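Local coordinates for hypothetical protein Rv2991 (Mycobacterium tuberculosis, PDB 1RFE) that is of unknown function but probably binds coenzyme F420, with a split-barrel fold like that of FMN-binding pyridoxamine 5'-phosphate oxidases, at residues A61-L74 with R84-E96. Numbering follows the deposited sequence.
Sequences AVNLRRDPRVSFLL and RGVSFEGVAEIVE
Phe72 and Phe88 form a hydrogen-bonded pair in the antiparallel hairpin of strands 69-76 and 84-95, part of the antiparallel sheet of a pyridoxamine 5'-phosphate oxidase-like split barrel. Val70 with Gly90 and Leu74 with Val86 pair likewise, each with reciprocal N-H to O bonds. The six N to O distances of these three pairs, Val70-Gly90, Phe72-Phe88 and Leu74-Val86, run from 2.9 to 3.1 Å. A seventh backbone bond, from Ala92 N to Pro68 O (2.9 Å), carries the ladder past the start of strand 69-76.

On the face of Val70, Phe72 and Leu74 the contacts are apolar. Phe88 CD2 comes to the edge of the Phe72 ring, near its plane, 4.4 Å from Phe72 CD2; Ile50 of strand 49-55 touches both side chains. Leu74 and Val86 lie side by side, both against Phe18 of helix 12-21. Val70 CG2 sits over the backbone between Val91 and Ala92.

Helix 61-66 packs against the C-terminal end of strand 84-95. Both methyls of Leu64 touch Ala92 CB, and Ile94, with CG1 beside its backbone N (chi1 -58°), extends CD1 to Ala61 O and to Arg65 CG, 3.6 Å from each. That methyl also covers one face of the Arg65 guanidinium, whose NH2 bonds to Ala56 O.

At the turn between helix and strand, Asp67 OD1 accepts Arg69 N in an Asx turn; Arg69 also forms a side-on salt bridge with the carboxylate, NE to OD1 and NH2 to OD2 (2.9 Å), both oxygens using syn lone pairs.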
loop_
_atom_site.group_PDB
_atom_site.type_symbol
_atom_site.label_atom_id
_atom_site.label_comp_id
_atom_site.label_asym_id
_atom_site.label_seq_id
_atom_site.Cartn_x
_atom_site.Cartn_y
_atom_site.Cartn_z
ATOM N N ALA A 61 0.351 -6.648 -13.432
ATOM C CA ALA A 61 1.713 -7.020 -13.812
ATOM C C ALA A 61 2.004 -6.676 -15.281
ATOM O O ALA A 61 3.081 -6.215 -15.595
ATOM C CB ALA A 61 1.947 -8.472 -13.569
ATOM N N VAL A 62 1.026 -6.890 -16.141
ATOM C CA VAL A 62 1.101 -6.511 -17.556
ATOM C C VAL A 62 1.168 -4.992 -17.741
ATOM O O VAL A 62 2.053 -4.496 -18.429
ATOM C CB VAL A 62 -0.067 -7.156 -18.390
ATOM C CG1 VAL A 62 -0.293 -6.411 -19.741
ATOM C CG2 VAL A 62 0.221 -8.624 -18.634
ATOM N N ASN A 63 0.343 -4.245 -17.013
ATOM C CA ASN A 63 0.447 -2.784 -17.047
ATOM C C ASN A 63 1.826 -2.348 -16.611
ATOM O O ASN A 63 2.468 -1.442 -17.188
ATOM C CB ASN A 63 -0.576 -2.094 -16.137
ATOM C CG ASN A 63 -2.008 -2.246 -16.586
ATOM O OD1 ASN A 63 -2.926 -1.962 -15.775
ATOM N ND2 ASN A 63 -2.254 -2.728 -17.836
ATOM N N LEU A 64 2.327 -3.014 -15.589
ATOM C CA LEU A 64 3.524 -2.512 -14.969
ATOM C C LEU A 64 4.837 -2.762 -15.743
ATOM O O LEU A 64 5.794 -2.051 -15.558
ATOM C CB LEU A 64 3.664 -3.055 -13.565
ATOM C CG LEU A 64 2.772 -2.365 -12.541
ATOM C CD1 LEU A 64 2.887 -3.107 -11.198
ATOM C CD2 LEU A 64 3.076 -0.923 -12.379
ATOM N N ARG A 65 4.870 -3.785 -16.557
ATOM C CA ARG A 65 6.052 -4.098 -17.351
ATOM C C ARG A 65 6.097 -3.132 -18.511
ATOM O O ARG A 65 7.188 -2.720 -18.935
ATOM C CB ARG A 65 5.997 -5.547 -17.876
ATOM C CG ARG A 65 6.378 -6.624 -16.821
ATOM C CD ARG A 65 6.378 -8.072 -17.340
ATOM N NE ARG A 65 6.154 -9.038 -16.255
ATOM C CZ ARG A 65 5.026 -9.759 -16.023
ATOM N NH1 ARG A 65 3.945 -9.684 -16.793
ATOM N NH2 ARG A 65 5.005 -10.587 -14.965
ATOM N N ARG A 66 4.909 -2.777 -19.008
ATOM C CA ARG A 66 4.734 -1.818 -20.107
ATOM C C ARG A 66 5.019 -0.395 -19.631
ATOM O O ARG A 66 5.617 0.375 -20.345
ATOM C CB ARG A 66 3.306 -1.931 -20.689
ATOM C CG ARG A 66 3.075 -1.071 -21.950
ATOM C CD ARG A 66 1.695 -1.138 -22.600
ATOM N N ASP A 67 4.619 -0.076 -18.395
ATOM C CA ASP A 67 4.809 1.243 -17.831
ATOM C C ASP A 67 4.938 1.150 -16.286
ATOM O O ASP A 67 3.939 0.961 -15.602
ATOM C CB ASP A 67 3.650 2.134 -18.246
ATOM C CG ASP A 67 3.858 3.591 -17.888
ATOM O OD1 ASP A 67 4.605 3.952 -16.911
ATOM O OD2 ASP A 67 3.235 4.474 -18.530
ATOM N N PRO A 68 6.135 1.351 -15.733
ATOM C CA PRO A 68 6.378 1.068 -14.310
ATOM C C PRO A 68 5.732 2.052 -13.349
ATOM O O PRO A 68 5.861 1.851 -12.170
ATOM C CB PRO A 68 7.909 1.218 -14.172
ATOM C CG PRO A 68 8.416 1.347 -15.560
ATOM C CD PRO A 68 7.329 1.923 -16.365
ATOM N N ARG A 69 5.119 3.119 -13.847
ATOM C CA ARG A 69 4.588 4.185 -13.013
ATOM C C ARG A 69 3.358 3.679 -12.230
ATOM O O ARG A 69 2.482 3.014 -12.776
ATOM C CB ARG A 69 4.262 5.417 -13.867
ATOM C CG ARG A 69 5.544 6.206 -14.330
ATOM C CD ARG A 69 5.246 7.392 -15.174
ATOM N NE ARG A 69 4.409 7.002 -16.324
ATOM C CZ ARG A 69 3.677 7.834 -17.052
ATOM N NH1 ARG A 69 3.649 9.121 -16.791
ATOM N NH2 ARG A 69 2.958 7.364 -18.052
ATOM N N VAL A 70 3.381 3.937 -10.930
ATOM C CA VAL A 70 2.338 3.528 -10.004
ATOM C C VAL A 70 1.984 4.636 -9.049
ATOM O O VAL A 70 2.817 5.534 -8.757
ATOM C CB VAL A 70 2.734 2.347 -9.071
ATOM C CG1 VAL A 70 2.475 1.115 -9.699
ATOM C CG2 VAL A 70 4.191 2.434 -8.547
ATOM N N SER A 71 0.750 4.576 -8.552
ATOM C CA SER A 71 0.350 5.354 -7.384
ATOM C C SER A 71 -0.275 4.440 -6.361
ATOM O O SER A 71 -0.921 3.420 -6.716
ATOM C CB SER A 71 -0.667 6.429 -7.759
ATOM O OG SER A 71 -0.113 7.267 -8.740
ATOM N N PHE A 72 -0.102 4.781 -5.088
ATOM C CA PHE A 72 -0.676 3.934 -4.026
ATOM C C PHE A 72 -1.139 4.840 -2.921
ATOM O O PHE A 72 -0.389 5.708 -2.492
ATOM C CB PHE A 72 0.361 2.913 -3.556
ATOM C CG PHE A 72 -0.192 1.798 -2.711
ATOM C CD1 PHE A 72 -0.814 0.721 -3.288
ATOM C CD2 PHE A 72 -0.067 1.830 -1.327
ATOM C CE1 PHE A 72 -1.312 -0.300 -2.488
ATOM C CE2 PHE A 72 -0.541 0.818 -0.541
ATOM C CZ PHE A 72 -1.167 -0.257 -1.126
ATOM N N LEU A 73 -2.373 4.624 -2.445
ATOM C CA LEU A 73 -3.004 5.496 -1.465
ATOM C C LEU A 73 -3.540 4.705 -0.258
ATOM O O LEU A 73 -4.256 3.728 -0.413
ATOM C CB LEU A 73 -4.154 6.298 -2.114
ATOM C CG LEU A 73 -4.860 7.391 -1.244
ATOM C CD1 LEU A 73 -5.454 8.539 -2.054
ATOM C CD2 LEU A 73 -6.019 6.818 -0.416
ATOM N N LEU A 74 -3.178 5.169 0.930
ATOM C CA LEU A 74 -3.687 4.682 2.193
ATOM C C LEU A 74 -4.427 5.805 2.895
ATOM O O LEU A 74 -3.932 6.915 2.962
ATOM C CB LEU A 74 -2.525 4.240 3.094
ATOM C CG LEU A 74 -1.736 2.997 2.698
ATOM C CD1 LEU A 74 -0.433 2.891 3.448
ATOM C CD2 LEU A 74 -2.621 1.752 2.919
ATOM N N ARG A 84 -6.873 10.936 7.923
ATOM C CA ARG A 84 -5.454 10.818 7.758
ATOM C C ARG A 84 -5.097 9.840 6.639
ATOM O O ARG A 84 -5.887 8.938 6.273
ATOM C CB ARG A 84 -4.760 10.454 9.031
ATOM C CG ARG A 84 -5.340 9.399 9.884
ATOM C CD ARG A 84 -4.230 8.728 10.763
ATOM N NE ARG A 84 -4.635 7.429 11.253
ATOM C CZ ARG A 84 -4.173 6.836 12.337
ATOM N NH1 ARG A 84 -3.272 7.427 13.138
ATOM N NH2 ARG A 84 -4.640 5.625 12.634
ATOM N N GLY A 85 -3.919 10.064 6.077
ATOM C CA GLY A 85 -3.515 9.298 4.949
ATOM C C GLY A 85 -2.155 9.643 4.390
ATOM O O GLY A 85 -1.494 10.584 4.816
ATOM N N VAL A 86 -1.765 8.840 3.407
ATOM C CA VAL A 86 -0.520 9.024 2.727
ATOM C C VAL A 86 -0.695 8.517 1.283
ATOM O O VAL A 86 -1.296 7.474 1.033
ATOM C CB VAL A 86 0.647 8.363 3.456
ATOM C CG1 VAL A 86 0.454 6.845 3.544
ATOM C CG2 VAL A 86 1.912 8.684 2.810
ATOM N N SER A 87 -0.175 9.297 0.358
ATOM C CA SER A 87 -0.360 9.072 -1.065
ATOM C C SER A 87 1.034 9.062 -1.696
ATOM O O SER A 87 1.801 10.035 -1.531
ATOM C CB SER A 87 -1.195 10.225 -1.643
ATOM O OG SER A 87 -1.505 9.984 -3.000
ATOM N N PHE A 88 1.356 7.972 -2.384
ATOM C CA PHE A 88 2.665 7.722 -2.988
ATOM C C PHE A 88 2.508 7.716 -4.499
ATOM O O PHE A 88 1.553 7.139 -5.037
ATOM C CB PHE A 88 3.196 6.325 -2.603
ATOM C CG PHE A 88 3.376 6.120 -1.108
ATOM C CD1 PHE A 88 4.322 6.830 -0.423
ATOM C CD2 PHE A 88 2.567 5.247 -0.401
ATOM C CE1 PHE A 88 4.508 6.626 0.926
ATOM C CE2 PHE A 88 2.746 5.045 0.973
ATOM C CZ PHE A 88 3.700 5.705 1.615
ATOM N N GLU A 89 3.435 8.374 -5.184
ATOM C CA GLU A 89 3.549 8.235 -6.606
ATOM C C GLU A 89 4.990 7.783 -6.824
ATOM O O GLU A 89 5.886 8.218 -6.129
ATOM C CB GLU A 89 3.219 9.553 -7.328
ATOM C CG GLU A 89 1.766 9.956 -7.132
ATOM C CD GLU A 89 1.374 11.264 -7.761
ATOM O OE1 GLU A 89 2.266 11.891 -8.390
ATOM O OE2 GLU A 89 0.137 11.639 -7.664
ATOM N N GLY A 90 5.186 6.875 -7.755
ATOM C CA GLY A 90 6.529 6.369 -8.025
ATOM C C GLY A 90 6.603 5.389 -9.139
ATOM O O GLY A 90 5.901 5.519 -10.164
ATOM N N VAL A 91 7.470 4.399 -8.911
ATOM C CA VAL A 91 7.712 3.323 -9.851
ATOM C C VAL A 91 7.680 2.002 -9.078
ATOM O O VAL A 91 8.013 1.939 -7.891
ATOM C CB VAL A 91 9.060 3.497 -10.602
ATOM C CG1 VAL A 91 9.085 4.791 -11.386
ATOM C CG2 VAL A 91 10.241 3.448 -9.644
ATOM N N ALA A 92 7.198 0.973 -9.749
ATOM C CA ALA A 92 7.227 -0.384 -9.254
ATOM C C ALA A 92 8.335 -1.163 -9.968
ATOM O O ALA A 92 8.527 -0.957 -11.145
ATOM C CB ALA A 92 5.956 -1.049 -9.579
ATOM N N GLU A 93 9.049 -2.036 -9.233
ATOM C CA GLU A 93 9.815 -3.132 -9.821
ATOM C C GLU A 93 9.099 -4.481 -9.615
ATOM O O GLU A 93 8.635 -4.799 -8.536
ATOM C CB GLU A 93 11.175 -3.213 -9.172
ATOM C CG GLU A 93 12.097 -4.287 -9.743
ATOM C CD GLU A 93 13.329 -4.522 -8.860
ATOM O OE1 GLU A 93 13.443 -3.833 -7.814
ATOM O OE2 GLU A 93 14.159 -5.412 -9.210
ATOM N N ILE A 94 9.056 -5.263 -10.688
ATOM C CA ILE A 94 8.616 -6.634 -10.697
ATOM C C ILE A 94 9.801 -7.559 -10.429
ATOM O O ILE A 94 10.827 -7.501 -11.083
ATOM C CB ILE A 94 7.890 -6.921 -12.023
ATOM C CG1 ILE A 94 6.720 -5.948 -12.149
ATOM C CG2 ILE A 94 7.433 -8.358 -12.133
ATOM C CD1 ILE A 94 5.763 -6.242 -13.261
ATOM N N VAL A 95 9.643 -8.382 -9.403
ATOM C CA VAL A 95 10.708 -9.191 -8.857
ATOM C C VAL A 95 10.182 -10.590 -8.841
ATOM O O VAL A 95 9.104 -10.802 -8.285
ATOM C CB VAL A 95 10.978 -8.714 -7.399
ATOM C CG1 VAL A 95 11.884 -9.679 -6.599
ATOM C CG2 VAL A 95 11.535 -7.339 -7.414
ATOM N N GLU A 96 10.899 -11.554 -9.434
ATOM C CA GLU A 96 10.558 -12.982 -9.259
ATOM C C GLU A 96 11.655 -13.789 -8.531
ATOM O O GLU A 96 11.591 -15.019 -8.423
ATOM C CB GLU A 96 10.199 -13.662 -10.602
ATOM C CG GLU A 96 11.041 -13.243 -11.795
ATOM C CD GLU A 96 10.633 -13.927 -13.125
ATOM O OE1 GLU A 96 9.792 -13.356 -13.866
ATOM O OE2 GLU A 96 11.173 -15.011 -13.441
#